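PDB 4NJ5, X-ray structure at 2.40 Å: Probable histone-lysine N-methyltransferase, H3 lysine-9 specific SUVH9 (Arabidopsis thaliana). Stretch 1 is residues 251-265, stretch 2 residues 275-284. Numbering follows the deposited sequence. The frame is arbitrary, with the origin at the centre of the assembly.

Stretch 1 251-265: INFDISNGKENVPVY
Stretch 2 275-284: EPLYYEYLAQ

A buried tyrosine from an extended segment lies across a tight loop, held by one CH-pi contact and two side-chain hydrogen bonds, with an aliphatic cluster beside it. Residues 255-259 run in the same general direction as 277-283, after which stretch 1 doubles back through 262-265. Ile255 CA lies 6.3 Å from Leu277 CA, Ser256 CA 5.6 Å from Tyr281 CA and Lys259 CA 6.4 Å from Ala283 CA; no backbone-backbone hydrogen bond joins them.

Stretch 1 makes a type I' turn, Ser256 to Lys259, closed by Lys259 N to Ser256 O at 3.0 Å; Asn257 (phi/psi 63/51) and Gly258 (69/4) take its corners. Asp254 (chi1 t) braces it, OD2 accepting from Gly258 N at 2.6 Å.

Stretch 2 has helical phi/psi over 275-278, then strand 280-281. Tyr281 (chi1 t, chi2 95°) points toward the turn; Ser256 CA offers its C-H to the pi face, 3.3 Å from the ring centroid. At the edge, the phenol Tyr281 OH donates to the carboxylate Glu260 OE2 at 2.7 Å (Glu260 m, m). Lys259 extends (m, t, t, t), its ammonium NZ donating to the carbonyl Tyr281 O at 3.1 Å.

Leu277 (chi1 -109°) packs its methyls on both isoleucines, CD1 3.6 Å from Ile255 CG2, CD2 3.7 Å from Ile251 CG2. Small Ala283 CB sits 3.7 Å from Lys259 O.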

ATOM      1  N   ILE A 251     -14.762  20.226   8.992  1.00 33.43           N
ATOM      2  CA  ILE A 251     -15.023  20.827  10.289  1.00 33.23           C
ATOM      3  C   ILE A 251     -13.739  21.397  10.860  1.00 31.28           C
ATOM      4  O   ILE A 251     -13.707  22.525  11.346  1.00 33.27           O
ATOM      5  CB  ILE A 251     -15.549  19.770  11.275  1.00 33.37           C
ATOM      6  CG1 ILE A 251     -16.810  19.106  10.722  1.00 30.93           C
ATOM      7  CG2 ILE A 251     -15.798  20.389  12.640  1.00 33.90           C
ATOM      8  CD1 ILE A 251     -17.073  17.739  11.305  1.00 29.49           C
ATOM      9  N   ASN A 252     -12.678  20.600  10.786  1.00 29.10           N
ATOM     10  CA  ASN A 252     -11.392  20.958  11.362  1.00 32.18           C
ATOM     11  C   ASN A 252     -10.272  20.233  10.619  1.00 34.79           C
ATOM     12  O   ASN A 252     -10.410  19.056  10.280  1.00 34.94           O
ATOM     13  CB  ASN A 252     -11.373  20.584  12.844  1.00 35.73           C
ATOM     14  CG  ASN A 252     -10.248  21.252  13.602  1.00 40.11           C
ATOM     15  OD1 ASN A 252      -9.085  20.867  13.477  1.00 39.04           O
ATOM     16  ND2 ASN A 252     -10.590  22.255  14.405  1.00 44.15           N
ATOM     17  N   PHE A 253      -9.168  20.927  10.361  1.00 30.02           N
ATOM     18  CA  PHE A 253      -8.081  20.341   9.578  1.00 27.06           C
ATOM     19  C   PHE A 253      -6.987  19.687  10.421  1.00 25.02           C
ATOM     20  O   PHE A 253      -6.024  19.140   9.884  1.00 22.57           O
ATOM     21  CB  PHE A 253      -7.482  21.365   8.611  1.00 27.83           C
ATOM     22  CG  PHE A 253      -8.242  21.492   7.322  1.00 28.53           C
ATOM     23  CD1 PHE A 253      -8.349  20.411   6.462  1.00 23.36           C
ATOM     24  CD2 PHE A 253      -8.845  22.689   6.970  1.00 25.09           C
ATOM     25  CE1 PHE A 253      -9.048  20.520   5.275  1.00 22.26           C
ATOM     26  CE2 PHE A 253      -9.544  22.806   5.785  1.00 25.30           C
ATOM     27  CZ  PHE A 253      -9.646  21.720   4.936  1.00 24.71           C
ATOM     28  N   ASP A 254      -7.146  19.737  11.740  1.00 26.92           N
ATOM     29  CA  ASP A 254      -6.217  19.076  12.650  1.00 26.02           C
ATOM     30  C   ASP A 254      -6.847  18.862  14.027  1.00 28.02           C
ATOM     31  O   ASP A 254      -6.804  19.758  14.872  1.00 27.98           O
ATOM     32  CB  ASP A 254      -4.922  19.886  12.782  1.00 28.23           C
ATOM     33  CG  ASP A 254      -3.841  19.136  13.534  1.00 29.45           C
ATOM     34  OD1 ASP A 254      -3.968  17.900  13.661  1.00 23.89           O
ATOM     35  OD2 ASP A 254      -2.868  19.775  13.989  1.00 22.74           O
ATOM     36  N   ILE A 255      -7.443  17.689  14.244  1.00 32.83           N
ATOM     37  CA  ILE A 255      -8.039  17.347  15.536  1.00 31.29           C
ATOM     38  C   ILE A 255      -6.940  16.883  16.465  1.00 33.38           C
ATOM     39  O   ILE A 255      -7.067  16.958  17.683  1.00 39.94           O
ATOM     40  CB  ILE A 255      -9.094  16.238  15.416  1.00 28.77           C
ATOM     41  CG1 ILE A 255      -8.448  14.944  14.921  1.00 30.50           C
ATOM     42  CG2 ILE A 255     -10.212  16.672  14.508  1.00 31.24           C
ATOM     43  CD1 ILE A 255      -9.372  13.740  15.010  1.00 36.35           C
ATOM     44  N   SER A 256      -5.850  16.402  15.878  1.00 26.48           N
ATOM     45  CA  SER A 256      -4.629  16.167  16.634  1.00 30.10           C
ATOM     46  C   SER A 256      -4.261  17.450  17.306  1.00 37.85           C
ATOM     47  O   SER A 256      -3.670  17.484  18.364  1.00 37.23           O
ATOM     48  CB  SER A 256      -3.513  15.716  15.714  1.00 34.02           C
ATOM     49  OG  SER A 256      -2.482  16.669  15.706  1.00 32.58           O
ATOM     50  N   ASN A 257      -4.590  18.530  16.628  1.00 60.44           N
ATOM     51  CA  ASN A 257      -4.482  19.858  17.220  1.00 61.98           C
ATOM     52  C   ASN A 257      -3.024  20.135  17.551  1.00 62.56           C
ATOM     53  O   ASN A 257      -2.661  20.527  18.675  1.00 65.11           O
ATOM     54  CB  ASN A 257      -5.398  19.987  18.465  1.00 76.34           C
ATOM     55  CG  ASN A 257      -6.094  21.308  18.545  1.00 79.18           C
ATOM     56  OD1 ASN A 257      -7.283  21.420  18.224  1.00 79.48           O
ATOM     57  ND2 ASN A 257      -5.352  22.336  18.942  1.00 81.88           N
ATOM     58  N   GLY A 258      -2.195  19.919  16.529  1.00 39.19           N
ATOM     59  CA  GLY A 258      -0.751  20.123  16.604  1.00 31.91           C
ATOM     60  C   GLY A 258      -0.010  19.130  17.500  1.00 27.16           C
ATOM     61  O   GLY A 258       1.218  19.243  17.698  1.00 24.82           O
ATOM     62  N   LYS A 259      -0.728  18.141  18.037  1.00 29.96           N
ATOM     63  CA  LYS A 259      -0.039  17.126  18.854  1.00 27.93           C
ATOM     64  C   LYS A 259       0.636  16.026  18.040  1.00 27.24           C
ATOM     65  O   LYS A 259       1.435  15.246  18.577  1.00 26.88           O
ATOM     66  CB  LYS A 259      -0.935  16.497  19.926  1.00 23.56           C
ATOM     67  CG  LYS A 259      -1.319  17.427  21.063  1.00 24.81           C
ATOM     68  CD  LYS A 259      -2.511  16.881  21.830  1.00 27.20           C
ATOM     69  CE  LYS A 259      -2.839  17.770  23.015  1.00 34.23           C
ATOM     70  NZ  LYS A 259      -4.160  17.420  23.616  1.00 37.17           N
ATOM     71  N   GLU A 260       0.286  15.967  16.759  1.00 22.42           N
ATOM     72  CA  GLU A 260       0.966  15.127  15.797  1.00 24.99           C
ATOM     73  C   GLU A 260       1.847  16.039  14.954  1.00 29.26           C
ATOM     74  O   GLU A 260       1.653  17.255  14.929  1.00 30.26           O
ATOM     75  CB  GLU A 260      -0.047  14.409  14.902  1.00 18.50           C
ATOM     76  CG  GLU A 260      -1.004  13.445  15.610  1.00 17.68           C
ATOM     77  CD  GLU A 260      -0.361  12.133  16.026  1.00 22.11           C
ATOM     78  OE1 GLU A 260       0.884  12.028  16.003  1.00 21.34           O
ATOM     79  OE2 GLU A 260      -1.113  11.200  16.384  1.00 23.19           O
ATOM     80  N   ASN A 261       2.811  15.449  14.257  1.00 32.64           N
ATOM     81  CA  ASN A 261       3.699  16.218  13.394  1.00 33.68           C
ATOM     82  C   ASN A 261       3.073  16.473  12.032  1.00 33.57           C
ATOM     83  O   ASN A 261       3.603  17.234  11.223  1.00 36.57           O
ATOM     84  CB  ASN A 261       5.047  15.514  13.249  1.00 30.65           C
ATOM     85  CG  ASN A 261       5.808  15.454  14.552  1.00 33.15           C
ATOM     86  OD1 ASN A 261       5.851  16.429  15.301  1.00 36.89           O
ATOM     87  ND2 ASN A 261       6.403  14.302  14.840  1.00 35.11           N
ATOM     88  N   VAL A 262       1.942  15.821  11.788  1.00 31.97           N
ATOM     89  CA  VAL A 262       1.136  16.072  10.601  1.00 31.53           C
ATOM     90  C   VAL A 262      -0.309  16.316  11.035  1.00 30.06           C
ATOM     91  O   VAL A 262      -0.752  15.780  12.051  1.00 31.17           O
ATOM     92  CB  VAL A 262       1.217  14.903   9.596  1.00 29.80           C
ATOM     93  CG1 VAL A 262       2.543  14.935   8.855  1.00 31.00           C
ATOM     94  CG2 VAL A 262       1.025  13.569  10.304  1.00 30.00           C
ATOM     95  N   PRO A 263      -1.042  17.150  10.281  1.00 25.07           N
ATOM     96  CA  PRO A 263      -2.432  17.456  10.640  1.00 22.68           C
ATOM     97  C   PRO A 263      -3.354  16.260  10.432  1.00 24.25           C
ATOM     98  O   PRO A 263      -3.120  15.467   9.525  1.00 20.22           O
ATOM     99  CB  PRO A 263      -2.801  18.587   9.673  1.00 20.84           C
ATOM    100  CG  PRO A 263      -1.863  18.426   8.518  1.00 20.13           C
ATOM    101  CD  PRO A 263      -0.585  17.918   9.109  1.00 20.11           C
ATOM    102  N   VAL A 264      -4.376  16.125  11.274  1.00 30.61           N
ATOM    103  CA  VAL A 264      -5.356  15.055  11.117  1.00 27.70           C
ATOM    104  C   VAL A 264      -6.707  15.636  10.726  1.00 25.77           C
ATOM    105  O   VAL A 264      -7.360  16.301  11.528  1.00 28.77           O
ATOM    106  CB  VAL A 264      -5.518  14.221  12.402  1.00 21.06           C
ATOM    107  CG1 VAL A 264      -6.505  13.083  12.170  1.00 16.16           C
ATOM    108  CG2 VAL A 264      -4.174  13.676  12.852  1.00 17.56           C
ATOM    109  N   TYR A 265      -7.123  15.379   9.492  1.00 19.14           N
ATOM    110  CA  TYR A 265      -8.343  15.981   8.962  1.00 21.48           C
ATOM    111  C   TYR A 265      -9.600  15.425   9.617  1.00 22.89           C
ATOM    112  O   TYR A 265      -9.644  14.263  10.016  1.00 21.26           O
ATOM    113  CB  TYR A 265      -8.453  15.755   7.456  1.00 19.95           C
ATOM    114  CG  TYR A 265      -7.517  16.572   6.595  1.00 18.00           C
ATOM    115  CD1 TYR A 265      -6.471  17.303   7.145  1.00 18.53           C
ATOM    116  CD2 TYR A 265      -7.691  16.612   5.220  1.00 18.54           C
ATOM    117  CE1 TYR A 265      -5.623  18.047   6.340  1.00 20.25           C
ATOM    118  CE2 TYR A 265      -6.858  17.347   4.414  1.00 22.65           C
ATOM    119  CZ  TYR A 265      -5.824  18.061   4.972  1.00 21.00           C
ATOM    120  OH  TYR A 265      -5.000  18.790   4.148  1.00 22.11           O
ATOM    121  N   GLU A 275     -18.492  14.730  16.896  1.00 45.35           N
ATOM    122  CA  GLU A 275     -17.996  13.985  18.064  1.00 46.19           C
ATOM    123  C   GLU A 275     -16.467  13.912  18.271  1.00 42.30           C
ATOM    124  O   GLU A 275     -16.003  14.095  19.395  1.00 44.73           O
ATOM    125  CB  GLU A 275     -18.598  12.572  18.120  1.00 57.57           C
ATOM    126  CG  GLU A 275     -17.966  11.676  19.187  1.00 64.91           C
ATOM    127  CD  GLU A 275     -18.688  10.349  19.374  1.00 71.35           C
ATOM    128  OE1 GLU A 275     -19.751  10.338  20.033  1.00 74.76           O
ATOM    129  OE2 GLU A 275     -18.185   9.315  18.877  1.00 70.14           O
ATOM    130  N   PRO A 276     -15.682  13.638  17.206  1.00 34.74           N
ATOM    131  CA  PRO A 276     -14.234  13.505  17.423  1.00 32.22           C
ATOM    132  C   PRO A 276     -13.574  14.722  18.076  1.00 31.23           C
ATOM    133  O   PRO A 276     -12.569  14.562  18.768  1.00 30.52           O
ATOM    134  CB  PRO A 276     -13.687  13.303  16.005  1.00 30.33           C
ATOM    135  CG  PRO A 276     -14.797  12.655  15.276  1.00 27.68           C
ATOM    136  CD  PRO A 276     -16.047  13.293  15.817  1.00 33.76           C
ATOM    137  N   LEU A 277     -14.136  15.908  17.862  1.00 36.07           N
ATOM    138  CA  LEU A 277     -13.628  17.132  18.478  1.00 37.58           C
ATOM    139  C   LEU A 277     -13.683  17.069  20.005  1.00 36.75           C
ATOM    140  O   LEU A 277     -12.815  17.598  20.695  1.00 41.17           O
ATOM    141  CB  LEU A 277     -14.439  18.332  17.986  1.00 36.62           C
ATOM    142  CG  LEU A 277     -13.788  19.326  17.021  1.00 35.08           C
ATOM    143  CD1 LEU A 277     -12.752  18.655  16.142  1.00 31.44           C
ATOM    144  CD2 LEU A 277     -14.846  20.003  16.164  1.00 35.69           C
ATOM    145  N   TYR A 278     -14.695  16.390  20.524  1.00 28.17           N
ATOM    146  CA  TYR A 278     -14.967  16.358  21.955  1.00 34.33           C
ATOM    147  C   TYR A 278     -14.091  15.405  22.781  1.00 32.79           C
ATOM    148  O   TYR A 278     -14.160  15.406  24.004  1.00 33.88           O
ATOM    149  CB  TYR A 278     -16.452  16.074  22.159  1.00 47.64           C
ATOM    150  CG  TYR A 278     -17.334  17.077  21.461  1.00 55.40           C
ATOM    151  CD1 TYR A 278     -17.093  18.435  21.583  1.00 57.72           C
ATOM    152  CD2 TYR A 278     -18.390  16.668  20.658  1.00 59.04           C
ATOM    153  CE1 TYR A 278     -17.890  19.360  20.945  1.00 61.43           C
ATOM    154  CE2 TYR A 278     -19.194  17.588  20.015  1.00 62.03           C
ATOM    155  CZ  TYR A 278     -18.935  18.931  20.166  1.00 64.30           C
ATOM    156  OH  TYR A 278     -19.719  19.860  19.534  1.00 68.18           O
ATOM    157  N   TYR A 279     -13.279  14.589  22.120  1.00 32.52           N
ATOM    158  CA  TYR A 279     -12.271  13.819  22.841  1.00 33.95           C
ATOM    159  C   TYR A 279     -11.054  14.710  23.036  1.00 32.20           C
ATOM    160  O   TYR A 279     -10.856  15.672  22.290  1.00 35.06           O
ATOM    161  CB  TYR A 279     -11.848  12.566  22.067  1.00 41.22           C
ATOM    162  CG  TYR A 279     -12.959  11.575  21.819  1.00 44.86           C
ATOM    163  CD1 TYR A 279     -13.270  10.598  22.757  1.00 45.82           C
ATOM    164  CD2 TYR A 279     -13.683  11.602  20.635  1.00 46.26           C
ATOM    165  CE1 TYR A 279     -14.284   9.685  22.523  1.00 48.20           C
ATOM    166  CE2 TYR A 279     -14.694  10.697  20.395  1.00 48.58           C
ATOM    167  CZ  TYR A 279     -14.992   9.740  21.342  1.00 50.57           C
ATOM    168  OH  TYR A 279     -16.003   8.838  21.100  1.00 52.44           O
ATOM    169  N   GLU A 280     -10.238  14.397  24.033  1.00 28.23           N
ATOM    170  CA  GLU A 280      -8.936  15.029  24.141  1.00 32.47           C
ATOM    171  C   GLU A 280      -7.970  14.185  23.331  1.00 32.69           C
ATOM    172  O   GLU A 280      -7.808  12.993  23.596  1.00 30.92           O
ATOM    173  CB  GLU A 280      -8.481  15.111  25.596  1.00 47.14           C
ATOM    174  CG  GLU A 280      -7.035  15.545  25.755  1.00 52.20           C
ATOM    175  CD  GLU A 280      -6.596  15.604  27.201  1.00 60.25           C
ATOM    176  OE1 GLU A 280      -7.434  15.927  28.071  1.00 63.02           O
ATOM    177  OE2 GLU A 280      -5.411  15.318  27.465  1.00 63.74           O
ATOM    178  N   TYR A 281      -7.343  14.794  22.332  1.00 35.96           N
ATOM    179  CA  TYR A 281      -6.430  14.059  21.471  1.00 31.71           C
ATOM    180  C   TYR A 281      -5.182  13.633  22.234  1.00 32.27           C
ATOM    181  O   TYR A 281      -4.595  14.420  22.977  1.00 32.51           O
ATOM    182  CB  TYR A 281      -6.044  14.875  20.237  1.00 22.92           C
ATOM    183  CG  TYR A 281      -5.432  14.021  19.153  1.00 21.61           C
ATOM    184  CD1 TYR A 281      -6.211  13.507  18.126  1.00 18.50           C
ATOM    185  CD2 TYR A 281      -4.079  13.703  19.173  1.00 19.45           C
ATOM    186  CE1 TYR A 281      -5.657  12.716  17.142  1.00 19.82           C
ATOM    187  CE2 TYR A 281      -3.517  12.912  18.197  1.00 17.88           C
ATOM    188  CZ  TYR A 281      -4.310  12.419  17.182  1.00 20.92           C
ATOM    189  OH  TYR A 281      -3.751  11.626  16.206  1.00 20.08           O
ATOM    190  N   LEU A 282      -4.786  12.379  22.041  1.00 26.06           N
ATOM    191  CA  LEU A 282      -3.625  11.821  22.717  1.00 24.86           C
ATOM    192  C   LEU A 282      -2.799  11.015  21.720  1.00 26.22           C
ATOM    193  O   LEU A 282      -3.227   9.955  21.264  1.00 29.12           O
ATOM    194  CB  LEU A 282      -4.073  10.937  23.879  1.00 20.73           C
ATOM    195  CG  LEU A 282      -2.962  10.250  24.671  1.00 21.12           C
ATOM    196  CD1 LEU A 282      -2.023  11.276  25.300  1.00 20.64           C
ATOM    197  CD2 LEU A 282      -3.546   9.322  25.725  1.00 23.25           C
ATOM    198  N   ALA A 283      -1.614  11.519  21.389  1.00 28.94           N
ATOM    199  CA  ALA A 283      -0.835  10.975  20.279  1.00 28.10           C
ATOM    200  C   ALA A 283      -0.147   9.655  20.611  1.00 26.10           C
ATOM    201  O   ALA A 283       0.120   8.847  19.724  1.00 28.50           O
ATOM    202  CB  ALA A 283       0.179  11.999  19.789  1.00 18.67           C
ATOM    203  N   GLN A 284       0.146   9.445  21.888  1.00 18.18           N
ATOM    204  CA  GLN A 284       0.797   8.217  22.325  1.00 18.68           C
ATOM    205  C   GLN A 284       0.049   7.637  23.517  1.00 18.58           C
ATOM    206  O   GLN A 284      -0.470   8.380  24.345  1.00 19.81           O
ATOM    207  CB  GLN A 284       2.252   8.486  22.710  1.00 25.21           C
ATOM    208  CG  GLN A 284       3.097   9.092  21.603  1.00 30.90           C
ATOM    209  CD  GLN A 284       4.568   9.131  21.963  1.00 40.35           C
ATOM    210  OE1 GLN A 284       5.225   8.092  22.052  1.00 42.81           O
ATOM    211  NE2 GLN A 284       5.092  10.332  22.186  1.00 42.02           N
TER
HETATM  212  O   HOH W   1      -4.177  18.042  26.336  1.00 40.26           O